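Long-range contacts in takeout-like protein 1 (PDB 3E8T), which probably carries hydrophobic ligands in an insect and binds ubiquinone-8 in a long internal pocket: residues G112-K117 / F158-L163; L104-T109 / D172-F177; F56-G61 / A91-H96. All coordinates share one frame; numbering follows the deposited sequence. Where two conformers were deposited one is given.

Interactions 1 and 3 meet in one curled antiparallel sheet, where strands 113-133 and 82-100 are neighbours; their centres lie about 9 Å apart. Two probable backbone hydrogen bonds join them: Met-114 N to Gly-95 O and Leu-116 N to Val-93 O, each 2.8 Å. Interaction 2 packs helix 168-180 against strand 106-111 of the same sheet. Its centre is about 12 Å from that of interaction 1, and it touches interaction 1 through Leu-175 CD2, 3.5 Å from Phe-158 O. Interactions 2 and 3 do not touch. All three reach ubiquinone-8 near the end of its tail: through Leu-116, Phe-158 and Leu-160, through Ile-108, and through Phe-56.

Interaction 1 of 3, residues G112-K117 / F158-L163; sequences GQMKLK and FGLTNL. With UQ8 (Ubiquinone-8), chain B.
Two pairs of side chains lie side by side on the pocket face of an antiparallel strand pair, 113-117 with 158-160. In the first, Leu-116 CD1 sits over one face of the Phe-158 ring, 3.8 Å from the ring centroid and 23° off the ring normal. This is a CH-pi contact, shifted toward the CE1 side of the ring. Leu-116 has CG anti to its backbone N (chi1 169°), while Phe-158 has CG beside its own N. The other Leu-116 branch turns to the ligand, with Leu-116 CD2 3.8 Å from UQ8 C34. UQ8 C36 lies at the edge of the Phe-158 ring, 3.9 Å from Phe-158 CE1. In the second pair, Leu-160 uses both branches. Leu-160 CD2 packs on Met-114 CG at 3.7 Å, and Leu-160 CD1 is 3.7 Å from UQ8 C45.

The backbone fixes this register. Lys-115 and Gly-159 form a hydrogen-bonded pair; Lys-115 N reaches a lone pair of Gly-159 O at 2.8 Å. Beyond the strand end, Thr-161 takes over. Thr-161 OG1 accepts an almost straight bond from Gln-113 N (2.9 Å, 177°), and Thr-161 N donates to Gln-113 O. Leu-178 of helix 168-180 and Trp-182 of helix 182-211 also pack on Phe-158.

The contact thus divides by chemistry: backbone amides and one threonine hydroxyl hold the two segments together, and the apolar face beside them suits an isoprenoid tail held by packing.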
# COMPACT_ATOMS: atom_id res chain seq x y z
N GLY A 112 -0.21 -18.26 -13.58
CA GLY A 112 0.69 -17.52 -14.43
C GLY A 112 1.21 -16.27 -13.80
O GLY A 112 1.34 -16.21 -12.58
N GLN A 113 1.50 -15.29 -14.63
CA GLN A 113 2.00 -14.03 -14.15
C GLN A 113 0.95 -12.96 -14.25
O GLN A 113 0.13 -12.95 -15.17
CB GLN A 113 3.24 -13.60 -14.93
CG GLN A 113 4.42 -14.53 -14.76
CD GLN A 113 4.89 -14.71 -13.35
OE1 GLN A 113 5.19 -13.73 -12.66
NE2 GLN A 113 4.98 -15.96 -12.91
N MET A 114 0.97 -12.03 -13.29
CA MET A 114 0.05 -10.91 -13.25
C MET A 114 0.78 -9.58 -13.39
O MET A 114 1.87 -9.43 -12.82
CB MET A 114 -0.66 -10.90 -11.87
CG MET A 114 -1.62 -9.72 -11.70
SD MET A 114 -2.55 -9.87 -10.17
CE MET A 114 -1.38 -9.16 -9.01
N LYS A 115 0.15 -8.64 -14.07
CA LYS A 115 0.53 -7.24 -14.03
C LYS A 115 -0.77 -6.45 -13.90
O LYS A 115 -1.57 -6.41 -14.83
CB LYS A 115 1.26 -6.80 -15.29
CG LYS A 115 1.66 -5.33 -15.30
CD LYS A 115 2.48 -4.94 -16.51
CE LYS A 115 2.59 -3.41 -16.59
NZ LYS A 115 3.33 -2.96 -17.80
N LEU A 116 -0.99 -5.87 -12.73
CA LEU A 116 -2.16 -5.10 -12.45
C LEU A 116 -1.71 -3.63 -12.42
O LEU A 116 -0.86 -3.28 -11.59
CB LEU A 116 -2.74 -5.56 -11.09
CG LEU A 116 -3.84 -4.73 -10.45
CD1 LEU A 116 -5.03 -4.73 -11.43
CD2 LEU A 116 -4.22 -5.29 -9.11
N LYS A 117 -2.29 -2.80 -13.26
CA LYS A 117 -1.94 -1.39 -13.29
C LYS A 117 -3.09 -0.60 -12.69
O LYS A 117 -4.23 -0.81 -13.05
CB LYS A 117 -1.73 -0.92 -14.73
CG LYS A 117 -0.66 -1.66 -15.51
CD LYS A 117 -0.56 -1.18 -16.94
CE LYS A 117 -0.11 0.26 -17.05
NZ LYS A 117 0.13 0.75 -18.49
N PHE A 158 -5.90 -5.12 -16.07
CA PHE A 158 -5.54 -6.45 -15.62
C PHE A 158 -4.84 -7.19 -16.72
O PHE A 158 -5.41 -7.44 -17.77
CB PHE A 158 -6.81 -7.22 -15.18
CG PHE A 158 -7.54 -6.57 -14.04
CD1 PHE A 158 -7.45 -7.08 -12.76
CD2 PHE A 158 -8.40 -5.50 -14.28
CE1 PHE A 158 -8.08 -6.47 -11.74
CE2 PHE A 158 -9.05 -4.91 -13.25
CZ PHE A 158 -8.87 -5.37 -11.99
N GLY A 159 -3.64 -7.64 -16.43
CA GLY A 159 -2.87 -8.52 -17.32
C GLY A 159 -2.62 -9.81 -16.55
O GLY A 159 -2.05 -9.78 -15.47
N LEU A 160 -3.13 -10.91 -17.06
CA LEU A 160 -2.97 -12.23 -16.43
C LEU A 160 -2.59 -13.21 -17.52
O LEU A 160 -3.31 -13.29 -18.50
CB LEU A 160 -4.26 -12.70 -15.74
CG LEU A 160 -4.79 -11.85 -14.61
CD1 LEU A 160 -6.29 -12.18 -14.31
CD2 LEU A 160 -3.99 -11.99 -13.37
N THR A 161 -1.50 -13.94 -17.32
CA THR A 161 -1.10 -14.95 -18.29
C THR A 161 -1.54 -16.34 -17.89
O THR A 161 -1.83 -16.63 -16.74
CB THR A 161 0.43 -14.95 -18.53
OG1 THR A 161 1.09 -15.57 -17.45
CG2 THR A 161 0.94 -13.52 -18.75
N ASN A 162 -1.66 -17.18 -18.89
CA ASN A 162 -2.10 -18.56 -18.73
C ASN A 162 -3.40 -18.67 -17.96
O ASN A 162 -3.59 -19.59 -17.15
CB ASN A 162 -1.03 -19.40 -18.09
CG ASN A 162 -1.30 -20.90 -18.19
OD1 ASN A 162 -1.77 -21.36 -19.24
ND2 ASN A 162 -0.99 -21.64 -17.15
N LEU A 163 -4.36 -17.81 -18.30
CA LEU A 163 -5.74 -18.11 -17.97
C LEU A 163 -6.21 -19.27 -18.84
O LEU A 163 -5.83 -19.38 -20.01
CB LEU A 163 -6.64 -16.90 -18.26
CG LEU A 163 -6.46 -15.67 -17.35
CD1 LEU A 163 -7.14 -14.49 -17.98
CD2 LEU A 163 -7.00 -15.96 -15.94
C45 UQ8 B . -7.05 -12.80 -10.71
C44 UQ8 B . -8.39 -12.06 -10.56
C46 UQ8 B . -9.32 -12.52 -11.65
C43 UQ8 B . -8.24 -10.55 -10.59
C42 UQ8 B . -7.08 -10.08 -9.70
C41 UQ8 B . -7.45 -10.28 -8.24
C39 UQ8 B . -7.06 -9.06 -7.43
C40 UQ8 B . -6.13 -9.18 -6.22
C38 UQ8 B . -7.59 -7.84 -7.74
C37 UQ8 B . -7.30 -6.66 -7.07
C36 UQ8 B . -7.87 -5.55 -7.95
C34 UQ8 B . -7.48 -4.16 -7.47
C35 UQ8 B . -7.80 -3.12 -8.34
C33 UQ8 B . -6.79 -3.97 -6.28
C32 UQ8 B . -6.39 -2.77 -5.69
C31 UQ8 B . -5.15 -3.07 -4.80
C29 UQ8 B . -4.72 -1.87 -3.96
C30 UQ8 B . -5.78 -1.01 -3.20
C28 UQ8 B . -3.37 -1.55 -3.87
C27 UQ8 B . -2.84 -0.49 -3.14
C26 UQ8 B . -1.43 -0.79 -2.63
C24 UQ8 B . -0.78 0.46 -2.04
C25 UQ8 B . -0.38 1.63 -2.96
C23 UQ8 B . -0.56 0.54 -0.68
C22 UQ8 B . 0.02 1.60 0.02
C21 UQ8 B . -0.07 1.37 1.53
C19 UQ8 B . 0.21 2.60 2.39
C20 UQ8 B . -0.07 2.35 3.87
C18 UQ8 B . 1.60 3.21 2.14
C17 UQ8 B . 1.87 4.38 3.10
C16 UQ8 B . 2.99 5.31 2.60
C14 UQ8 B . 3.45 6.19 3.76
C15 UQ8 B . 2.40 6.75 4.74
C13 UQ8 B . 4.80 6.48 3.96
C12 UQ8 B . 5.26 7.26 5.02
C11 UQ8 B . 6.58 7.99 4.72
C9 UQ8 B . 6.73 9.26 5.59
C10 UQ8 B . 5.80 9.25 6.81
C8 UQ8 B . 8.19 9.40 6.01
C7 UQ8 B . 8.41 9.14 7.50
C6 UQ8 B . 8.12 10.38 8.38
C1 UQ8 B . 7.39 10.22 9.57
C1M UQ8 B . 6.95 8.94 9.91
C2 UQ8 B . 7.10 11.30 10.40
O2 UQ8 B . 6.46 11.16 11.45
C3 UQ8 B . 7.54 12.57 10.07
O3 UQ8 B . 7.26 13.63 10.89
C3M UQ8 B . 8.24 13.72 11.92
C4 UQ8 B . 8.26 12.77 8.90
O4 UQ8 B . 8.69 14.03 8.58
C4M UQ8 B . 7.59 14.95 8.60
C5 UQ8 B . 8.55 11.68 8.06
O5 UQ8 B . 9.20 11.88 7.03

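Interaction 2 of 3, residues L104-T109 / D172-F177; sequences LILPIT and DTMLTF
Packing round the Phe-177 ring makes up one half of this contact between segment 104-109 and helix 172-177. Leu-106 and Phe-177 reach toward each other tip to tip. Leu-106 CD1 lies over one face of the Phe-177 ring, 3.7 Å from the ring centroid and 17° off the normal, a CH-pi contact. Phe-177 has CG anti to its backbone N (chi1 178°), which extends the ring from the helix toward the strand. Leu-104 CB meets the edge of the same ring, near its plane, 4.1 Å from Phe-177 CZ. Ile-105 CG1 approaches obliquely, 4.0 Å from Phe-177 CZ.

Aliphatic packing centres on the Met-174 methyl. The Met-174 chain bends at chi2 and chi3, which brings CE against the strand. Met-174 CE is 3.8 Å from Leu-106 CB and 3.9 Å from Ile-108 CB. Ile-108 crosses Met-174 at about a right angle, and the nearest atoms of its side chain and the bound ubiquinone-8 are about 3 Å apart. Leu-163 packs on both Met-174 and Ile-108. Met-174 CE also lies close to a polar atom, Pro-107 O, at 3.4 Å.

Within the helical segment, Asp-172 O accepts from both Thr-176 N and Thr-176 OG1, the hydroxyl at 2.9 Å.

No hydrogen bond crosses between the segments. Helix 168-180 is therefore held to this strand here by shape fit and burial of apolar groups, and that packing continues through Ile-108 into the ligand pocket.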
# COMPACT_ATOMS: atom_id res chain seq x y z
N LEU A 104 -17.03 -12.67 -10.21
CA LEU A 104 -18.37 -12.13 -10.40
C LEU A 104 -19.24 -13.20 -11.06
O LEU A 104 -19.51 -14.25 -10.43
CB LEU A 104 -18.32 -10.80 -11.13
CG LEU A 104 -17.31 -9.75 -10.62
CD1 LEU A 104 -17.29 -8.47 -11.50
CD2 LEU A 104 -17.43 -9.39 -9.12
N ILE A 105 -19.58 -13.10 -12.33
CA ILE A 105 -20.46 -14.05 -12.99
C ILE A 105 -19.72 -14.98 -13.94
O ILE A 105 -20.38 -15.79 -14.59
CB ILE A 105 -21.56 -13.29 -13.78
CG1 ILE A 105 -21.00 -12.42 -14.89
CG2 ILE A 105 -22.46 -12.46 -12.82
CD1 ILE A 105 -22.05 -11.86 -15.83
N LEU A 106 -18.39 -14.91 -14.04
CA LEU A 106 -17.66 -15.79 -14.98
C LEU A 106 -16.76 -16.77 -14.24
O LEU A 106 -16.04 -16.41 -13.34
CB LEU A 106 -16.76 -14.97 -15.88
CG LEU A 106 -17.33 -14.10 -16.98
CD1 LEU A 106 -16.14 -13.57 -17.84
CD2 LEU A 106 -18.35 -14.88 -17.83
N PRO A 107 -16.75 -18.01 -14.66
CA PRO A 107 -15.77 -18.94 -14.11
C PRO A 107 -14.34 -18.50 -14.46
O PRO A 107 -14.13 -17.93 -15.55
CB PRO A 107 -16.13 -20.27 -14.77
CG PRO A 107 -17.43 -20.05 -15.42
CD PRO A 107 -17.64 -18.61 -15.64
N ILE A 108 -13.40 -18.86 -13.59
CA ILE A 108 -11.99 -18.55 -13.87
C ILE A 108 -11.12 -19.69 -13.45
O ILE A 108 -11.34 -20.31 -12.43
CB ILE A 108 -11.55 -17.20 -13.21
CG1 ILE A 108 -10.20 -16.74 -13.73
CG2 ILE A 108 -11.59 -17.32 -11.66
CD1 ILE A 108 -9.89 -15.30 -13.41
N THR A 109 -10.07 -19.91 -14.26
CA THR A 109 -8.91 -20.66 -13.79
C THR A 109 -7.69 -20.00 -14.42
O THR A 109 -7.73 -19.51 -15.54
CB THR A 109 -8.89 -22.15 -14.16
OG1 THR A 109 -8.91 -22.30 -15.59
CG2 THR A 109 -9.99 -22.95 -13.45
N ASP A 172 -9.03 -13.84 -23.65
CA ASP A 172 -9.39 -12.52 -24.16
C ASP A 172 -10.72 -12.06 -23.56
O ASP A 172 -10.86 -10.90 -23.19
CB ASP A 172 -9.47 -12.47 -25.68
CG ASP A 172 -8.10 -12.52 -26.38
OD1 ASP A 172 -7.07 -12.28 -25.75
OD2 ASP A 172 -8.12 -12.78 -27.61
N THR A 173 -11.69 -12.95 -23.53
CA THR A 173 -13.00 -12.60 -22.97
C THR A 173 -12.88 -12.19 -21.49
O THR A 173 -13.45 -11.18 -21.06
CB THR A 173 -13.98 -13.75 -23.15
OG1 THR A 173 -14.13 -13.99 -24.56
CG2 THR A 173 -15.32 -13.40 -22.51
N MET A 174 -12.08 -12.90 -20.71
CA MET A 174 -11.89 -12.59 -19.29
C MET A 174 -11.15 -11.29 -19.08
O MET A 174 -11.52 -10.47 -18.26
CB MET A 174 -11.18 -13.70 -18.61
CG MET A 174 -10.80 -13.44 -17.17
SD MET A 174 -12.25 -13.14 -16.08
CE MET A 174 -12.92 -14.81 -16.04
N LEU A 175 -10.10 -11.07 -19.86
CA LEU A 175 -9.35 -9.84 -19.66
C LEU A 175 -10.18 -8.65 -20.01
O LEU A 175 -10.12 -7.62 -19.33
CB LEU A 175 -8.03 -9.92 -20.41
CG LEU A 175 -7.04 -10.98 -19.88
CD1 LEU A 175 -5.83 -11.08 -20.82
CD2 LEU A 175 -6.62 -10.70 -18.45
N THR A 176 -10.98 -8.75 -21.07
CA THR A 176 -11.91 -7.70 -21.43
C THR A 176 -12.92 -7.46 -20.28
O THR A 176 -13.22 -6.32 -19.93
CB THR A 176 -12.64 -8.06 -22.70
OG1 THR A 176 -11.69 -8.22 -23.79
CG2 THR A 176 -13.72 -7.04 -23.03
N PHE A 177 -13.47 -8.52 -19.75
CA PHE A 177 -14.41 -8.47 -18.63
C PHE A 177 -13.80 -7.77 -17.43
O PHE A 177 -14.46 -6.94 -16.81
CB PHE A 177 -14.84 -9.90 -18.32
CG PHE A 177 -15.78 -10.06 -17.16
CD1 PHE A 177 -17.12 -9.91 -17.35
CD2 PHE A 177 -15.34 -10.44 -15.93
CE1 PHE A 177 -17.97 -10.13 -16.32
CE2 PHE A 177 -16.19 -10.66 -14.93
CZ PHE A 177 -17.50 -10.49 -15.11

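Interaction 3 of 3, residues F56-G61 / A91-H96; sequences FTLKEG and ATVKGH. With UQ8 (Ubiquinone-8), chain B.
Leu-58 CB leaves alongside strand 91-96, which runs at 97° to strand 56-58, and does not face it. From CG on, anti to the backbone N (chi1 -170°), the chain turns to that strand. Leu-58 CD1 rests on backbone, 3.7 Å from Gly-95 C and equally near His-96 O. Leu-58 CD2 faces Lys-94 O and, at 4.1 Å, Val-93 CG1. Gly-95 suits this site: a CB there would clash with Leu-58 CD1 and Lys-59 O, and its backbone angles by themselves call for glycine.

Lys-59 and His-96 form an antiparallel hydrogen-bonded pair just where the chain turns its corner. Lys-59 N donates to His-96 O at 2.8 Å (171°), and His-96 N returns a bond to Lys-59 O at 2.9 Å. A water donates to His-96 O and also bonds Thr-57 OG1 at 2.7 Å. Thr-57 OG1 is also hydrogen-bonded to Thr-98 OG1. The His-96 ring is tied through NE2 to Asp-111.

Phe-56 does not touch residues 91-96; its ring turns to the pocket. Phe-56 CE1 is 3.4 Å from UQ8 C45, and UQ8 C40 lies over a ring face. An alanine here would remove the ring and would probably loosen the packing round the end of the ubiquinone tail.

The contact lies within the hairpin of strands 54-77 and 82-100. Strand 42-51 flanks it through Phe-47 and Phe-49, which meet Leu-58 and Phe-56; Met-114 of strand 113-133 packs against Leu-58 and Val-93.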
# COMPACT_ATOMS: atom_id res chain seq x y z
N PHE A 56 -7.75 -16.93 -4.91
CA PHE A 56 -6.61 -16.27 -5.51
C PHE A 56 -5.38 -16.43 -4.65
O PHE A 56 -5.47 -16.36 -3.43
CB PHE A 56 -6.93 -14.77 -5.62
CG PHE A 56 -5.88 -13.95 -6.29
CD1 PHE A 56 -5.79 -13.89 -7.68
CD2 PHE A 56 -4.97 -13.20 -5.51
CE1 PHE A 56 -4.74 -13.06 -8.28
CE2 PHE A 56 -4.00 -12.41 -6.10
CZ PHE A 56 -3.91 -12.37 -7.46
N THR A 57 -4.23 -16.64 -5.30
CA THR A 57 -2.96 -16.61 -4.61
C THR A 57 -2.00 -15.71 -5.38
O THR A 57 -2.08 -15.60 -6.62
CB THR A 57 -2.34 -17.99 -4.46
OG1 THR A 57 -1.91 -18.49 -5.72
CG2 THR A 57 -3.28 -18.98 -3.81
N LEU A 58 -1.09 -15.06 -4.65
CA LEU A 58 -0.02 -14.31 -5.27
C LEU A 58 1.28 -14.60 -4.55
O LEU A 58 1.37 -14.40 -3.32
CB LEU A 58 -0.28 -12.82 -5.28
CG LEU A 58 0.66 -11.98 -6.12
CD1 LEU A 58 0.41 -12.20 -7.61
CD2 LEU A 58 0.53 -10.49 -5.77
N LYS A 59 2.25 -15.07 -5.32
CA LYS A 59 3.58 -15.36 -4.79
C LYS A 59 4.57 -14.45 -5.53
O LYS A 59 4.33 -14.05 -6.67
CB LYS A 59 3.94 -16.84 -5.00
CG LYS A 59 3.06 -17.77 -4.24
CD LYS A 59 3.53 -19.20 -4.38
CE LYS A 59 2.49 -20.18 -4.07
NZ LYS A 59 2.90 -21.51 -4.61
N GLU A 60 5.69 -14.15 -4.89
CA GLU A 60 6.66 -13.26 -5.53
C GLU A 60 6.03 -11.89 -5.81
O GLU A 60 6.39 -11.26 -6.80
CB GLU A 60 7.27 -13.83 -6.83
CG GLU A 60 8.12 -15.09 -6.75
CD GLU A 60 8.91 -15.31 -8.04
OE1 GLU A 60 8.27 -15.76 -9.01
OE2 GLU A 60 10.12 -14.96 -8.12
N GLY A 61 5.09 -11.48 -4.98
CA GLY A 61 4.38 -10.26 -5.29
C GLY A 61 5.27 -9.03 -5.15
O GLY A 61 6.14 -8.98 -4.28
N ALA A 91 0.18 2.83 -9.52
CA ALA A 91 0.95 1.71 -9.01
C ALA A 91 0.78 0.51 -9.89
O ALA A 91 -0.16 0.42 -10.67
CB ALA A 91 0.46 1.38 -7.64
N THR A 92 1.70 -0.42 -9.73
CA THR A 92 1.58 -1.70 -10.40
C THR A 92 1.80 -2.80 -9.36
O THR A 92 2.65 -2.68 -8.49
CB THR A 92 2.57 -1.87 -11.62
OG1 THR A 92 2.24 -0.99 -12.70
CG2 THR A 92 2.46 -3.23 -12.21
N VAL A 93 1.01 -3.86 -9.47
CA VAL A 93 1.18 -5.08 -8.66
C VAL A 93 1.47 -6.23 -9.61
O VAL A 93 0.74 -6.43 -10.57
CB VAL A 93 -0.06 -5.38 -7.83
CG1 VAL A 93 0.23 -6.56 -6.93
CG2 VAL A 93 -0.49 -4.17 -7.01
N LYS A 94 2.57 -6.91 -9.36
CA LYS A 94 3.01 -8.02 -10.18
C LYS A 94 3.25 -9.24 -9.35
O LYS A 94 3.45 -9.16 -8.15
CB LYS A 94 4.29 -7.66 -10.97
CG LYS A 94 4.14 -6.51 -11.97
CD LYS A 94 5.49 -6.23 -12.69
CE LYS A 94 5.34 -5.24 -13.80
NZ LYS A 94 6.63 -4.63 -14.29
N GLY A 95 3.27 -10.40 -9.99
CA GLY A 95 3.67 -11.61 -9.31
C GLY A 95 3.12 -12.84 -9.98
O GLY A 95 2.50 -12.76 -11.03
N HIS A 96 3.41 -13.99 -9.38
CA HIS A 96 2.92 -15.27 -9.86
C HIS A 96 1.60 -15.57 -9.20
O HIS A 96 1.55 -15.71 -7.96
CB HIS A 96 3.96 -16.35 -9.51
CG HIS A 96 3.52 -17.73 -9.77
ND1 HIS A 96 4.05 -18.81 -9.09
CD2 HIS A 96 2.55 -18.22 -10.56
CE1 HIS A 96 3.46 -19.92 -9.51
NE2 HIS A 96 2.56 -19.59 -10.43
C45 UQ8 B . -7.05 -12.80 -10.71
C44 UQ8 B . -8.39 -12.06 -10.56
C46 UQ8 B . -9.32 -12.52 -11.65
C43 UQ8 B . -8.24 -10.55 -10.59
C42 UQ8 B . -7.08 -10.08 -9.70
C41 UQ8 B . -7.45 -10.28 -8.24
C39 UQ8 B . -7.06 -9.06 -7.43
C40 UQ8 B . -6.13 -9.18 -6.22
C38 UQ8 B . -7.59 -7.84 -7.74
C37 UQ8 B . -7.30 -6.66 -7.07
C36 UQ8 B . -7.87 -5.55 -7.95
C34 UQ8 B . -7.48 -4.16 -7.47
C35 UQ8 B . -7.80 -3.12 -8.34
C33 UQ8 B . -6.79 -3.97 -6.28
C32 UQ8 B . -6.39 -2.77 -5.69
C31 UQ8 B . -5.15 -3.07 -4.80
C29 UQ8 B . -4.72 -1.87 -3.96
C30 UQ8 B . -5.78 -1.01 -3.20
C28 UQ8 B . -3.37 -1.55 -3.87
C27 UQ8 B . -2.84 -0.49 -3.14
C26 UQ8 B . -1.43 -0.79 -2.63
C24 UQ8 B . -0.78 0.46 -2.04
C25 UQ8 B . -0.38 1.63 -2.96
C23 UQ8 B . -0.56 0.54 -0.68
C22 UQ8 B . 0.02 1.60 0.02
C21 UQ8 B . -0.07 1.37 1.53
C19 UQ8 B . 0.21 2.60 2.39
C20 UQ8 B . -0.07 2.35 3.87
C18 UQ8 B . 1.60 3.21 2.14
C17 UQ8 B . 1.87 4.38 3.10
C16 UQ8 B . 2.99 5.31 2.60
C14 UQ8 B . 3.45 6.19 3.76
C15 UQ8 B . 2.40 6.75 4.74
C13 UQ8 B . 4.80 6.48 3.96
C12 UQ8 B . 5.26 7.26 5.02
C11 UQ8 B . 6.58 7.99 4.72
C9 UQ8 B . 6.73 9.26 5.59
C10 UQ8 B . 5.80 9.25 6.81
C8 UQ8 B . 8.19 9.40 6.01
C7 UQ8 B . 8.41 9.14 7.50
C6 UQ8 B . 8.12 10.38 8.38
C1 UQ8 B . 7.39 10.22 9.57
C1M UQ8 B . 6.95 8.94 9.91
C2 UQ8 B . 7.10 11.30 10.40
O2 UQ8 B . 6.46 11.16 11.45
C3 UQ8 B . 7.54 12.57 10.07
O3 UQ8 B . 7.26 13.63 10.89
C3M UQ8 B . 8.24 13.72 11.92
C4 UQ8 B . 8.26 12.77 8.90
O4 UQ8 B . 8.69 14.03 8.58
C4M UQ8 B . 7.59 14.95 8.60
C5 UQ8 B . 8.55 11.68 8.06
O5 UQ8 B . 9.20 11.88 7.03
O HOH W 1 0.58 -18.12 -6.82